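Local coordinates for protein post-proline cleaving enzyme (Rickettsia typhi, PDB 4HVT) that probably hydrolyses oligopeptides on the carboxyl side of proline as a serine peptidase of the prolyl oligopeptidase family, at residues T73-I78 / P421-W426; P215-I220 / A230-E235; Q284-P289 / D329-E334; P463-Y468 / L513-G518. One frame throughout, in Å; residues are numbered along the deposited sequence.

Interaction 1. Residues T73-I78 / P421-W426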
loop_
_atom_site.group_PDB
_atom_site.type_symbol
_atom_site.label_atom_id
_atom_site.label_comp_id
_atom_site.label_asym_id
_atom_site.label_seq_id
_atom_site.Cartn_x
_atom_site.Cartn_y
_atom_site.Cartn_z
ATOM N N THR A 73 15.920 -10.894 5.159
ATOM C CA THR A 73 15.525 -11.838 4.129
ATOM C C THR A 73 15.446 -11.138 2.798
ATOM O O THR A 73 14.693 -10.136 2.684
ATOM C CB THR A 73 14.173 -12.479 4.469
ATOM O OG1 THR A 73 14.341 -13.201 5.702
ATOM C CG2 THR A 73 13.771 -13.436 3.381
ATOM N N PRO A 74 16.206 -11.646 1.791
ATOM C CA PRO A 74 16.157 -11.002 0.460
ATOM C C PRO A 74 15.025 -11.571 -0.411
ATOM O O PRO A 74 15.208 -12.523 -1.128
ATOM C CB PRO A 74 17.535 -11.346 -0.119
ATOM C CG PRO A 74 17.842 -12.695 0.453
ATOM C CD PRO A 74 17.242 -12.692 1.833
ATOM N N TYR A 75 13.838 -11.021 -0.294
ATOM C CA TYR A 75 12.684 -11.501 -1.022
ATOM C C TYR A 75 12.895 -11.238 -2.506
ATOM O O TYR A 75 13.599 -10.295 -2.915
ATOM C CB TYR A 75 11.410 -10.815 -0.503
ATOM C CG TYR A 75 11.142 -11.135 0.939
ATOM C CD1 TYR A 75 10.637 -12.375 1.298
ATOM C CD2 TYR A 75 11.432 -10.229 1.961
ATOM C CE1 TYR A 75 10.419 -12.709 2.592
ATOM C CE2 TYR A 75 11.207 -10.569 3.288
ATOM C CZ TYR A 75 10.710 -11.821 3.587
ATOM O OH TYR A 75 10.506 -12.171 4.891
ATOM N N GLY A 76 12.310 -12.057 -3.333
ATOM C CA GLY A 76 12.476 -11.835 -4.775
ATOM C C GLY A 76 11.437 -12.387 -5.706
ATOM O O GLY A 76 10.408 -12.836 -5.273
ATOM N N VAL A 77 11.771 -12.344 -6.995
ATOM C CA VAL A 77 10.919 -12.817 -8.096
ATOM C C VAL A 77 11.837 -13.535 -9.113
ATOM O O VAL A 77 12.950 -13.070 -9.425
ATOM C CB VAL A 77 10.130 -11.654 -8.743
ATOM C CG1 VAL A 77 11.029 -10.667 -9.368
ATOM C CG2 VAL A 77 9.203 -12.171 -9.796
ATOM N N ILE A 78 11.379 -14.682 -9.630
ATOM C CA ILE A 78 12.088 -15.453 -10.617
ATOM C C ILE A 78 11.717 -15.023 -12.043
ATOM O O ILE A 78 10.531 -15.008 -12.416
ATOM C CB ILE A 78 11.745 -16.937 -10.503
ATOM C CG1 ILE A 78 12.284 -17.473 -9.130
ATOM C CG2 ILE A 78 12.302 -17.725 -11.695
ATOM C CD1 ILE A 78 11.861 -18.881 -8.727
ATOM N N PRO A 421 8.602 -15.211 8.072
ATOM C CA PRO A 421 8.250 -15.766 6.776
ATOM C C PRO A 421 9.255 -16.782 6.313
ATOM O O PRO A 421 10.492 -16.645 6.552
ATOM C CB PRO A 421 8.238 -14.563 5.836
ATOM C CG PRO A 421 8.050 -13.380 6.771
ATOM C CD PRO A 421 8.786 -13.755 8.026
ATOM N N THR A 422 8.721 -17.857 5.727
ATOM C CA THR A 422 9.511 -18.830 4.980
ATOM C C THR A 422 9.249 -18.599 3.503
ATOM O O THR A 422 8.101 -18.309 3.093
ATOM C CB THR A 422 9.133 -20.267 5.341
ATOM O OG1 THR A 422 9.448 -20.536 6.714
ATOM C CG2 THR A 422 9.904 -21.311 4.479
ATOM N N ILE A 423 10.303 -18.703 2.690
ATOM C CA ILE A 423 10.143 -18.587 1.203
ATOM C C ILE A 423 10.215 -19.986 0.633
ATOM O O ILE A 423 11.131 -20.782 0.971
ATOM C CB ILE A 423 11.240 -17.753 0.540
ATOM C CG1 ILE A 423 11.416 -16.402 1.267
ATOM C CG2 ILE A 423 10.935 -17.541 -0.965
ATOM C CD1 ILE A 423 12.470 -15.499 0.649
ATOM N N TYR A 424 9.224 -20.318 -0.201
ATOM C CA TYR A 424 9.126 -21.579 -0.853
ATOM C C TYR A 424 9.199 -21.437 -2.360
ATOM O O TYR A 424 8.708 -20.441 -2.886
ATOM C CB TYR A 424 7.826 -22.276 -0.502
ATOM C CG TYR A 424 7.492 -22.414 0.934
ATOM C CD1 TYR A 424 6.974 -21.348 1.661
ATOM C CD2 TYR A 424 7.646 -23.643 1.596
ATOM C CE1 TYR A 424 6.627 -21.511 2.990
ATOM C CE2 TYR A 424 7.311 -23.780 2.893
ATOM C CZ TYR A 424 6.835 -22.716 3.606
ATOM O OH TYR A 424 6.492 -22.874 4.963
ATOM N N LEU A 425 9.841 -22.403 -3.027
ATOM C CA LEU A 425 9.865 -22.480 -4.448
ATOM C C LEU A 425 8.723 -23.376 -4.881
ATOM O O LEU A 425 8.602 -24.523 -4.456
ATOM C CB LEU A 425 11.158 -23.071 -4.944
ATOM C CG LEU A 425 11.363 -23.224 -6.454
ATOM C CD1 LEU A 425 11.437 -21.846 -7.136
ATOM C CD2 LEU A 425 12.638 -24.020 -6.704
ATOM N N TRP A 426 7.880 -22.861 -5.761
ATOM C CA TRP A 426 6.905 -23.705 -6.436
ATOM C C TRP A 426 7.585 -24.320 -7.633
ATOM O O TRP A 426 7.975 -23.627 -8.553
ATOM C CB TRP A 426 5.702 -22.847 -6.874
ATOM C CG TRP A 426 4.617 -23.576 -7.642
ATOM C CD1 TRP A 426 4.430 -23.529 -9.015
ATOM C CD2 TRP A 426 3.554 -24.391 -7.124
ATOM N NE1 TRP A 426 3.311 -24.265 -9.365
ATOM C CE2 TRP A 426 2.771 -24.824 -8.243
ATOM C CE3 TRP A 426 3.199 -24.833 -5.842
ATOM C CZ2 TRP A 426 1.618 -25.608 -8.094
ATOM C CZ3 TRP A 426 2.079 -25.622 -5.693
ATOM C CH2 TRP A 426 1.289 -26.010 -6.829
HETATM O O HOH W 1 11.996 -14.304 6.310
#
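Ile423 and Thr73 meet tip to tip, with Thr73 CG2 3.7 Å from Ile423 CD1. The isoleucine holds CG1 anti to its carbonyl carbon (chi1 -50°), and CD1 extends from there (chi2 -179°) to meet Tyr75 as well, whose CD1 lies 3.7 Å from Ile423 CD1; here the side chains cross obliquely. Within its own segment, Thr73 CG2 sits above one face of the Tyr75 ring, toward the rim. The Tyr75 and Pro421 side chains cross at about a right angle, bringing Tyr75 OH to 3.3 Å from Pro421 CG. Ile78 and Leu425 make a separate perpendicular contact, where Ile78 CD1 and Leu425 CD1 are 3.4 Å apart, short for two methyls. The polar link is indirect: one water donates to Pro421 O at 2.8 Å and also binds Thr73 OG1 and Tyr75 OH. The segments run only 26° apart, but their nearest CA atoms, Tyr75 CA and Ile423 CA, are 7.8 Å apart, too far for strand pairing. Strand 77-79 belongs to the first four-stranded propeller blade and strand 422-426 to the last, so side chains and a bridging water close the ring, consistent with the open Velcro of prolyl oligopeptidase propellers.

Interaction 2. Residues P215-I220 / A230-E235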
loop_
_atom_site.group_PDB
_atom_site.type_symbol
_atom_site.label_atom_id
_atom_site.label_comp_id
_atom_site.label_asym_id
_atom_site.label_seq_id
_atom_site.Cartn_x
_atom_site.Cartn_y
_atom_site.Cartn_z
ATOM N N PRO A 215 -2.116 12.262 -14.030
ATOM C CA PRO A 215 -2.185 12.430 -15.504
ATOM C C PRO A 215 -3.545 12.039 -16.076
ATOM O O PRO A 215 -4.096 10.976 -15.698
ATOM C CB PRO A 215 -1.120 11.471 -16.017
ATOM C CG PRO A 215 -0.143 11.333 -14.855
ATOM C CD PRO A 215 -1.035 11.339 -13.618
ATOM N N ASN A 216 -4.070 12.879 -16.973
ATOM C CA ASN A 216 -5.333 12.598 -17.604
ATOM C C ASN A 216 -5.232 11.975 -19.015
ATOM O O ASN A 216 -6.264 11.683 -19.625
ATOM C CB ASN A 216 -6.214 13.851 -17.680
ATOM C CG ASN A 216 -5.738 14.844 -18.739
ATOM O OD1 ASN A 216 -4.603 14.807 -19.213
ATOM N ND2 ASN A 216 -6.610 15.742 -19.121
ATOM N N SER A 217 -4.031 11.756 -19.505
ATOM C CA SER A 217 -3.866 11.317 -20.917
ATOM C C SER A 217 -2.993 10.116 -21.069
ATOM O O SER A 217 -2.145 9.893 -20.211
ATOM C CB SER A 217 -3.288 12.458 -21.742
ATOM O OG SER A 217 -4.122 13.597 -21.677
ATOM N N LEU A 218 -3.167 9.372 -22.161
ATOM C CA LEU A 218 -2.262 8.316 -22.561
ATOM C C LEU A 218 -1.684 8.678 -23.885
ATOM O O LEU A 218 -2.423 9.165 -24.767
ATOM C CB LEU A 218 -3.044 7.000 -22.712
ATOM C CG LEU A 218 -3.623 6.394 -21.410
ATOM C CD1 LEU A 218 -4.456 5.130 -21.686
ATOM C CD2 LEU A 218 -2.508 6.102 -20.423
ATOM N N TYR A 219 -0.391 8.474 -24.011
ATOM C CA TYR A 219 0.396 8.684 -25.230
ATOM C C TYR A 219 1.090 7.385 -25.646
ATOM O O TYR A 219 1.524 6.555 -24.799
ATOM C CB TYR A 219 1.468 9.730 -25.008
ATOM C CG TYR A 219 0.994 11.183 -24.989
ATOM C CD1 TYR A 219 0.384 11.776 -23.843
ATOM C CD2 TYR A 219 1.149 11.977 -26.092
ATOM C CE1 TYR A 219 -0.019 13.082 -23.848
ATOM C CE2 TYR A 219 0.725 13.331 -26.099
ATOM C CZ TYR A 219 0.153 13.879 -25.006
ATOM O OH TYR A 219 -0.234 15.229 -25.082
ATOM N N ILE A 220 1.204 7.221 -26.964
ATOM C CA ILE A 220 2.017 6.147 -27.548
ATOM C C ILE A 220 3.270 6.797 -28.159
ATOM O O ILE A 220 3.201 7.851 -28.817
ATOM C CB ILE A 220 1.185 5.301 -28.561
ATOM C CG1 ILE A 220 1.929 4.087 -29.054
ATOM C CG2 ILE A 220 0.722 6.148 -29.715
ATOM C CD1 ILE A 220 1.023 3.060 -29.774
ATOM N N ALA A 230 5.076 12.291 -29.865
ATOM C CA ALA A 230 4.245 11.212 -29.349
ATOM C C ALA A 230 2.793 11.534 -29.559
ATOM O O ALA A 230 2.378 12.686 -29.418
ATOM C CB ALA A 230 4.543 10.950 -27.879
ATOM N N LYS A 231 2.027 10.497 -29.886
ATOM C CA LYS A 231 0.648 10.640 -30.217
ATOM C C LYS A 231 -0.250 10.389 -29.030
ATOM O O LYS A 231 -0.258 9.331 -28.454
ATOM C CB LYS A 231 0.299 9.702 -31.389
ATOM C CG LYS A 231 1.079 9.980 -32.667
ATOM C CD LYS A 231 0.491 11.121 -33.496
ATOM C CE LYS A 231 1.214 11.340 -34.847
ATOM N NZ LYS A 231 1.428 10.097 -35.641
ATOM N N LYS A 232 -1.074 11.370 -28.712
ATOM C CA LYS A 232 -2.094 11.212 -27.683
ATOM C C LYS A 232 -3.154 10.222 -28.159
ATOM O O LYS A 232 -3.727 10.402 -29.253
ATOM C CB LYS A 232 -2.760 12.546 -27.323
ATOM C CG LYS A 232 -3.764 12.344 -26.192
ATOM C CD LYS A 232 -4.347 13.627 -25.662
ATOM C CE LYS A 232 -3.427 14.358 -24.801
ATOM N NZ LYS A 232 -4.209 15.523 -24.224
ATOM N N LEU A 233 -3.444 9.208 -27.354
ATOM C CA LEU A 233 -4.479 8.233 -27.705
ATOM C C LEU A 233 -5.758 8.339 -26.919
ATOM O O LEU A 233 -6.815 7.812 -27.370
ATOM C CB LEU A 233 -3.962 6.818 -27.513
ATOM C CG LEU A 233 -2.800 6.422 -28.413
ATOM C CD1 LEU A 233 -2.533 4.955 -28.227
ATOM C CD2 LEU A 233 -3.038 6.744 -29.897
ATOM N N PHE A 234 -5.706 8.946 -25.731
ATOM C CA PHE A 234 -6.856 8.876 -24.847
ATOM C C PHE A 234 -6.725 9.988 -23.827
ATOM O O PHE A 234 -5.614 10.296 -23.435
ATOM C CB PHE A 234 -6.984 7.512 -24.156
ATOM C CG PHE A 234 -8.346 7.299 -23.574
ATOM C CD1 PHE A 234 -9.466 7.224 -24.413
ATOM C CD2 PHE A 234 -8.542 7.328 -22.190
ATOM C CE1 PHE A 234 -10.774 7.111 -23.880
ATOM C CE2 PHE A 234 -9.801 7.212 -21.654
ATOM C CZ PHE A 234 -10.924 7.099 -22.483
ATOM N N GLU A 235 -7.864 10.606 -23.473
ATOM C CA GLU A 235 -7.895 11.625 -22.426
ATOM C C GLU A 235 -9.153 11.477 -21.611
ATOM O O GLU A 235 -10.230 11.170 -22.161
ATOM C CB GLU A 235 -7.794 13.035 -23.000
ATOM C CG GLU A 235 -7.762 14.119 -21.947
ATOM C CD GLU A 235 -7.869 15.531 -22.547
ATOM O OE1 GLU A 235 -7.194 15.803 -23.552
ATOM O OE2 GLU A 235 -8.628 16.352 -21.999
#
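Lys232 starts with CG anti to its backbone N (chi1 -177°), and a bend at chi3 (-76°) swings CE toward Tyr219 and Ser217. Its CB lies over the Tyr219 ring, 4.1 Å from the centroid and 22° off the ring normal, a CH-pi contact, while Lys232 CE comes within 3.3 Å of Tyr219 OH. At the end of the chain, Lys232 NZ forms a salt bridge with Glu235 OE1 at 3.1 Å, meeting it from above the carboxylate plane, and gives Ser217 OG a weak hydrogen bond. Glu208 outside the segments takes both Lys232 NZ, as a second salt bridge, and Tyr219 OH, tying the two polar ends together. The backbones form the outer antiparallel hairpin of a four-stranded propeller blade, interrupted by a classic beta bulge: two residues, Leu233 and Phe234, stand opposite the single Leu218. Accordingly Leu218 O accepts Leu233 N at 2.8 Å and, more weakly, Phe234 N at 3.4 Å, and Leu218 N returns a bond to Phe234 O at 2.9 Å. From the bulge, Leu233 reaches across Ile220, its CD1 3.7 Å from Ile220 CB. On the side carrying Leu218 and Phe234, both residues touch Val243 of strand 242-247 in the next blade.

Interaction 3. Residues Q284-P289 / D329-E334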
loop_
_atom_site.group_PDB
_atom_site.type_symbol
_atom_site.label_atom_id
_atom_site.label_comp_id
_atom_site.label_asym_id
_atom_site.label_seq_id
_atom_site.Cartn_x
_atom_site.Cartn_y
_atom_site.Cartn_z
ATOM N N GLN A 284 -12.148 -0.208 -27.868
ATOM C CA GLN A 284 -13.468 -0.765 -27.679
ATOM C C GLN A 284 -13.824 -0.858 -26.196
ATOM O O GLN A 284 -13.040 -1.343 -25.417
ATOM C CB GLN A 284 -13.591 -2.101 -28.330
ATOM C CG GLN A 284 -13.520 -2.018 -29.846
ATOM C CD GLN A 284 -13.510 -3.410 -30.437
ATOM O OE1 GLN A 284 -12.487 -4.145 -30.386
ATOM N NE2 GLN A 284 -14.672 -3.829 -30.923
ATOM N N LYS A 285 -15.007 -0.348 -25.875
ATOM C CA LYS A 285 -15.448 -0.217 -24.495
ATOM C C LYS A 285 -15.841 -1.554 -23.909
ATOM O O LYS A 285 -16.556 -2.337 -24.534
ATOM C CB LYS A 285 -16.645 0.764 -24.404
ATOM C CG LYS A 285 -16.966 1.220 -22.987
ATOM C CD LYS A 285 -18.162 2.219 -23.039
ATOM C CE LYS A 285 -18.107 3.215 -21.906
ATOM N NZ LYS A 285 -17.988 2.501 -20.602
ATOM N N ILE A 286 -15.298 -1.853 -22.721
ATOM C CA ILE A 286 -15.615 -3.082 -21.992
ATOM C C ILE A 286 -16.986 -2.933 -21.304
ATOM O O ILE A 286 -17.275 -1.899 -20.675
ATOM C CB ILE A 286 -14.503 -3.395 -20.958
ATOM C CG1 ILE A 286 -13.280 -3.895 -21.684
ATOM C CG2 ILE A 286 -14.981 -4.393 -19.916
ATOM C CD1 ILE A 286 -12.061 -3.919 -20.833
ATOM N N ASN A 287 -17.821 -3.955 -21.506
ATOM C CA ASN A 287 -19.123 -4.066 -20.900
ATOM C C ASN A 287 -19.024 -5.026 -19.698
ATOM O O ASN A 287 -19.105 -6.271 -19.851
ATOM C CB ASN A 287 -20.141 -4.575 -21.938
ATOM C CG ASN A 287 -21.582 -4.485 -21.428
ATOM O OD1 ASN A 287 -21.802 -4.261 -20.250
ATOM N ND2 ASN A 287 -22.560 -4.592 -22.338
ATOM N N MET A 288 -18.728 -4.416 -18.543
ATOM C CA MET A 288 -18.735 -5.102 -17.250
ATOM C C MET A 288 -19.304 -4.137 -16.221
ATOM O O MET A 288 -19.410 -2.907 -16.481
ATOM C CB MET A 288 -17.304 -5.529 -16.803
ATOM C CG MET A 288 -16.640 -6.613 -17.671
ATOM S SD MET A 288 -17.450 -8.224 -17.506
ATOM C CE MET A 288 -16.756 -8.655 -15.897
ATOM N N PRO A 289 -19.746 -4.659 -15.079
ATOM C CA PRO A 289 -20.198 -3.728 -14.032
ATOM C C PRO A 289 -19.160 -2.635 -13.763
ATOM O O PRO A 289 -17.973 -2.902 -13.707
ATOM C CB PRO A 289 -20.431 -4.660 -12.816
ATOM C CG PRO A 289 -20.738 -5.992 -13.407
ATOM C CD PRO A 289 -19.790 -6.059 -14.614
ATOM N N ASP A 329 -15.472 -11.835 -24.686
ATOM C CA ASP A 329 -16.781 -11.601 -24.087
ATOM C C ASP A 329 -16.816 -10.290 -23.308
ATOM O O ASP A 329 -17.901 -9.794 -23.016
ATOM C CB ASP A 329 -17.237 -12.738 -23.187
ATOM C CG ASP A 329 -17.883 -13.893 -23.941
ATOM O OD1 ASP A 329 -18.225 -13.761 -25.134
ATOM O OD2 ASP A 329 -18.058 -14.917 -23.292
ATOM N N LEU A 330 -15.673 -9.682 -23.027
ATOM C CA LEU A 330 -15.681 -8.347 -22.409
ATOM C C LEU A 330 -16.371 -7.295 -23.239
ATOM O O LEU A 330 -16.903 -6.352 -22.687
ATOM C CB LEU A 330 -14.280 -7.851 -22.158
ATOM C CG LEU A 330 -13.488 -8.565 -21.076
ATOM C CD1 LEU A 330 -12.026 -8.138 -21.071
ATOM C CD2 LEU A 330 -14.095 -8.351 -19.715
ATOM N N LEU A 331 -16.345 -7.477 -24.543
ATOM C CA LEU A 331 -16.909 -6.491 -25.502
ATOM C C LEU A 331 -18.354 -6.729 -25.846
ATOM O O LEU A 331 -18.939 -5.943 -26.646
ATOM C CB LEU A 331 -15.996 -6.491 -26.744
ATOM C CG LEU A 331 -14.525 -6.162 -26.450
ATOM C CD1 LEU A 331 -13.704 -6.084 -27.743
ATOM C CD2 LEU A 331 -14.426 -4.878 -25.644
ATOM N N LYS A 332 -18.956 -7.778 -25.306
ATOM C CA LYS A 332 -20.259 -8.255 -25.740
ATOM C C LYS A 332 -21.331 -7.868 -24.746
ATOM O O LYS A 332 -21.066 -7.640 -23.541
ATOM C CB LYS A 332 -20.262 -9.791 -25.915
ATOM C CG LYS A 332 -19.254 -10.281 -26.924
ATOM C CD LYS A 332 -19.570 -11.683 -27.420
ATOM C CE LYS A 332 -18.502 -12.154 -28.411
ATOM N NZ LYS A 332 -19.027 -13.201 -29.322
ATOM N N THR A 333 -22.573 -7.800 -25.256
ATOM C CA THR A 333 -23.712 -7.616 -24.355
ATOM C C THR A 333 -23.858 -8.848 -23.479
ATOM O O THR A 333 -23.340 -9.929 -23.813
ATOM C CB THR A 333 -25.035 -7.447 -25.113
ATOM O OG1 THR A 333 -25.242 -8.583 -25.980
ATOM C CG2 THR A 333 -24.994 -6.162 -25.933
ATOM N N GLU A 334 -24.560 -8.679 -22.371
ATOM C CA GLU A 334 -24.922 -9.804 -21.505
ATOM C C GLU A 334 -25.542 -10.968 -22.301
ATOM O O GLU A 334 -25.203 -12.123 -22.064
ATOM C CB GLU A 334 -25.877 -9.341 -20.406
ATOM C CG GLU A 334 -26.527 -10.481 -19.609
ATOM C CD GLU A 334 -27.538 -10.005 -18.563
ATOM O OE1 GLU A 334 -27.399 -8.900 -18.018
ATOM O OE2 GLU A 334 -28.481 -10.754 -18.265
HETATM O O HOH W 2 -25.441 -5.699 -21.529
#
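Leu330 fills the packed, buried side of this contact, lying beside Ile286 with both side chains pointing the same way and meeting Met288 at a slant. Its CD2 methyl meets both neighbours: Leu330 CD2 is 3.7 Å from Met288 CG and 4.1 Å from Ile286 CG2. Met288 is folded at chi2 and chi3, and its SD also lies near that methyl. Beside this cluster Asn287 N donates to Leu330 O at 2.8 Å; the N-H...O angle is 160° and the C=O...N angle 172°, so the bond is close to straight at both ends. Val302 and Trp304 of strand 301-305 also touch Leu330. The other side is open to solvent. Leu331 crosses Gln284 at about a right angle, with its CD1 3.5 Å from Gln284 OE1, and Asn287 ND2 gives a hydrogen bond to a water at 3.2 Å that also accepts from Glu334 N. The contact joins the end of outer strand 282-285 of one propeller blade to a loop between strands 322-326 and 341-344 of the next. One direct hydrogen bond plus apolar contacts, with the Lys337 ammonium shared by the carbonyls of Asn287, Lys332 and Asp329, suggests that packing and a charge-assisted tie hold the two pieces together.

Interaction 4. Residues P463-Y468 / L513-G518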
loop_
_atom_site.group_PDB
_atom_site.type_symbol
_atom_site.label_atom_id
_atom_site.label_comp_id
_atom_site.label_asym_id
_atom_site.label_seq_id
_atom_site.Cartn_x
_atom_site.Cartn_y
_atom_site.Cartn_z
ATOM N N PRO A 463 -13.031 -8.459 14.478
ATOM C CA PRO A 463 -11.834 -9.225 14.766
ATOM C C PRO A 463 -10.715 -8.336 15.248
ATOM O O PRO A 463 -10.589 -7.180 14.825
ATOM C CB PRO A 463 -11.413 -9.787 13.407
ATOM C CG PRO A 463 -12.590 -9.658 12.530
ATOM C CD PRO A 463 -13.350 -8.455 13.048
ATOM N N TYR A 464 -9.886 -8.888 16.111
ATOM C CA TYR A 464 -8.607 -8.308 16.379
ATOM C C TYR A 464 -7.574 -9.389 16.728
ATOM O O TYR A 464 -7.921 -10.484 17.184
ATOM C CB TYR A 464 -8.659 -7.233 17.476
ATOM C CG TYR A 464 -9.023 -7.649 18.887
ATOM C CD1 TYR A 464 -10.367 -7.742 19.294
ATOM C CD2 TYR A 464 -8.054 -7.876 19.822
ATOM C CE1 TYR A 464 -10.731 -8.065 20.606
ATOM C CE2 TYR A 464 -8.402 -8.188 21.126
ATOM C CZ TYR A 464 -9.736 -8.269 21.529
ATOM O OH TYR A 464 -9.998 -8.645 22.863
ATOM N N PHE A 465 -6.327 -9.045 16.463
ATOM C CA PHE A 465 -5.150 -9.867 16.680
ATOM C C PHE A 465 -4.307 -9.318 17.823
ATOM O O PHE A 465 -3.903 -8.127 17.838
ATOM C CB PHE A 465 -4.366 -10.014 15.400
ATOM C CG PHE A 465 -5.108 -10.789 14.370
ATOM C CD1 PHE A 465 -5.011 -12.163 14.308
ATOM C CD2 PHE A 465 -5.960 -10.148 13.498
ATOM C CE1 PHE A 465 -5.740 -12.896 13.354
ATOM C CE2 PHE A 465 -6.713 -10.832 12.592
ATOM C CZ PHE A 465 -6.577 -12.224 12.460
ATOM N N LEU A 466 -4.082 -10.188 18.800
ATOM C CA LEU A 466 -3.402 -9.833 20.004
ATOM C C LEU A 466 -2.091 -10.648 20.078
ATOM O O LEU A 466 -2.133 -11.886 19.967
ATOM C CB LEU A 466 -4.295 -10.213 21.173
ATOM C CG LEU A 466 -3.679 -10.113 22.550
ATOM C CD1 LEU A 466 -3.311 -8.698 22.985
ATOM C CD2 LEU A 466 -4.644 -10.741 23.567
ATOM N N VAL A 467 -0.947 -9.974 20.241
ATOM C CA VAL A 467 0.367 -10.627 20.342
ATOM C C VAL A 467 1.056 -10.139 21.624
ATOM O O VAL A 467 1.104 -8.927 21.911
ATOM C CB VAL A 467 1.278 -10.292 19.150
ATOM C CG1 VAL A 467 2.701 -10.838 19.336
ATOM C CG2 VAL A 467 0.686 -10.885 17.895
ATOM N N TYR A 468 1.571 -11.076 22.412
ATOM C CA TYR A 468 2.232 -10.724 23.660
ATOM C C TYR A 468 3.317 -11.737 23.987
ATOM O O TYR A 468 3.421 -12.835 23.382
ATOM C CB TYR A 468 1.245 -10.573 24.851
ATOM C CG TYR A 468 0.412 -11.786 25.181
ATOM C CD1 TYR A 468 -0.851 -11.988 24.607
ATOM C CD2 TYR A 468 0.865 -12.714 26.105
ATOM C CE1 TYR A 468 -1.618 -13.106 24.958
ATOM C CE2 TYR A 468 0.108 -13.812 26.438
ATOM C CZ TYR A 468 -1.140 -13.987 25.876
ATOM O OH TYR A 468 -1.833 -15.142 26.215
ATOM N N LEU A 513 -3.879 -5.491 16.596
ATOM C CA LEU A 513 -4.366 -5.041 15.287
ATOM C C LEU A 513 -5.855 -5.290 15.225
ATOM O O LEU A 513 -6.285 -6.435 15.350
ATOM C CB LEU A 513 -3.705 -5.875 14.164
ATOM C CG LEU A 513 -4.094 -5.570 12.711
ATOM C CD1 LEU A 513 -3.519 -4.250 12.330
ATOM C CD2 LEU A 513 -3.515 -6.687 11.844
ATOM N N ALA A 514 -6.616 -4.241 14.953
ATOM C CA ALA A 514 -8.080 -4.298 14.891
ATOM C C ALA A 514 -8.640 -4.195 13.459
ATOM O O ALA A 514 -8.390 -3.245 12.751
ATOM C CB ALA A 514 -8.686 -3.223 15.772
ATOM N N ASN A 515 -9.409 -5.193 13.059
ATOM C CA ASN A 515 -9.956 -5.272 11.722
ATOM C C ASN A 515 -11.305 -4.581 11.634
ATOM O O ASN A 515 -12.388 -5.151 11.373
ATOM C CB ASN A 515 -10.009 -6.757 11.317
ATOM C CG ASN A 515 -8.629 -7.375 11.330
ATOM O OD1 ASN A 515 -8.301 -8.123 12.234
ATOM N ND2 ASN A 515 -7.815 -7.061 10.320
ATOM N N ILE A 516 -11.239 -3.296 11.844
ATOM C CA ILE A 516 -12.443 -2.493 11.911
ATOM C C ILE A 516 -13.151 -2.276 10.568
ATOM O O ILE A 516 -12.566 -2.418 9.478
ATOM C CB ILE A 516 -12.137 -1.104 12.538
ATOM C CG1 ILE A 516 -11.325 -0.186 11.584
ATOM C CG2 ILE A 516 -11.502 -1.315 13.930
ATOM C CD1 ILE A 516 -10.844 1.131 12.229
ATOM N N ARG A 517 -14.437 -1.985 10.647
ATOM C CA ARG A 517 -15.196 -1.712 9.404
ATOM C C ARG A 517 -14.632 -0.500 8.662
ATOM O O ARG A 517 -13.919 0.302 9.245
ATOM C CB ARG A 517 -16.686 -1.625 9.683
ATOM C CG ARG A 517 -17.303 -3.002 9.891
ATOM C CD ARG A 517 -18.728 -2.961 10.366
ATOM N NE ARG A 517 -18.846 -2.504 11.765
ATOM C CZ ARG A 517 -19.992 -2.447 12.444
ATOM N NH1 ARG A 517 -21.133 -2.824 11.869
ATOM N NH2 ARG A 517 -19.999 -2.001 13.683
ATOM N N GLY A 518 -14.915 -0.384 7.351
ATOM C CA GLY A 518 -14.198 0.543 6.457
ATOM C C GLY A 518 -13.144 -0.268 5.693
ATOM O O GLY A 518 -12.749 0.041 4.564
#
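Asn515 extends toward strand 461-469, and its atoms can be followed outward in turn. Its CB packs on Pro463, 3.9 Å from CB of that proline and 3.6 Å from its carbonyl O. With CG anti to the carbonyl carbon (chi1 -60°), Asn515 CG is 4.0 Å from Pro463 O and 4.1 Å from Phe465 CE2. OD1 then reaches the ring edge, near the ring plane, at 3.2 Å from Phe465 CE2 and 3.3 Å from Phe465 CD2; amide and ring planes are 90° apart. The other branch, Asn515 ND2, hydrogen-bonds Glu521 OE2, which is consistent with the modelled orientation of the amide. The backbones pair alongside: Asn515 N donates to Pro463 O at 2.9 Å, and Phe465 and Leu513 exchange reciprocal bonds as an antiparallel hydrogen-bonded pair. Beyond Ala514 the chain leaves the strand through an inverse gamma turn centred on Asn515. The pairing lies in the mixed eight-stranded sheet of the alpha/beta-hydrolase domain, where strand 461-469 runs between 447-455 and 510-514. On the side of Tyr464 and Ala514, helix 536-551 packs against the tyrosine. Asn396 touches the Phe465 ring, and separately Trp526 of helix 524-528 hydrogen-bonds Asn515 O.

How the interactions relate
Interactions 1, 2 and 3 lie in the N-terminal beta-propeller and interaction 4 in the hydrolase sheet. Along the chain, interaction 1 encloses interactions 2 and 3, which follow one another, and interaction 4 comes after it closes. Interaction 1 joins the propeller's first and last blades, interaction 2 pairs strands within one blade, and interaction 3 links two successive blades. Centres of interactions 2 and 3 are 23 Å apart, whereas those of interactions 2 and 4 are 43 Å apart on opposite sides of the chain's centre. Of the three propeller contacts the seam lies closest to interaction 4, about 13 Å between nearest atoms. In this family the propeller is thought to restrict access to the active site.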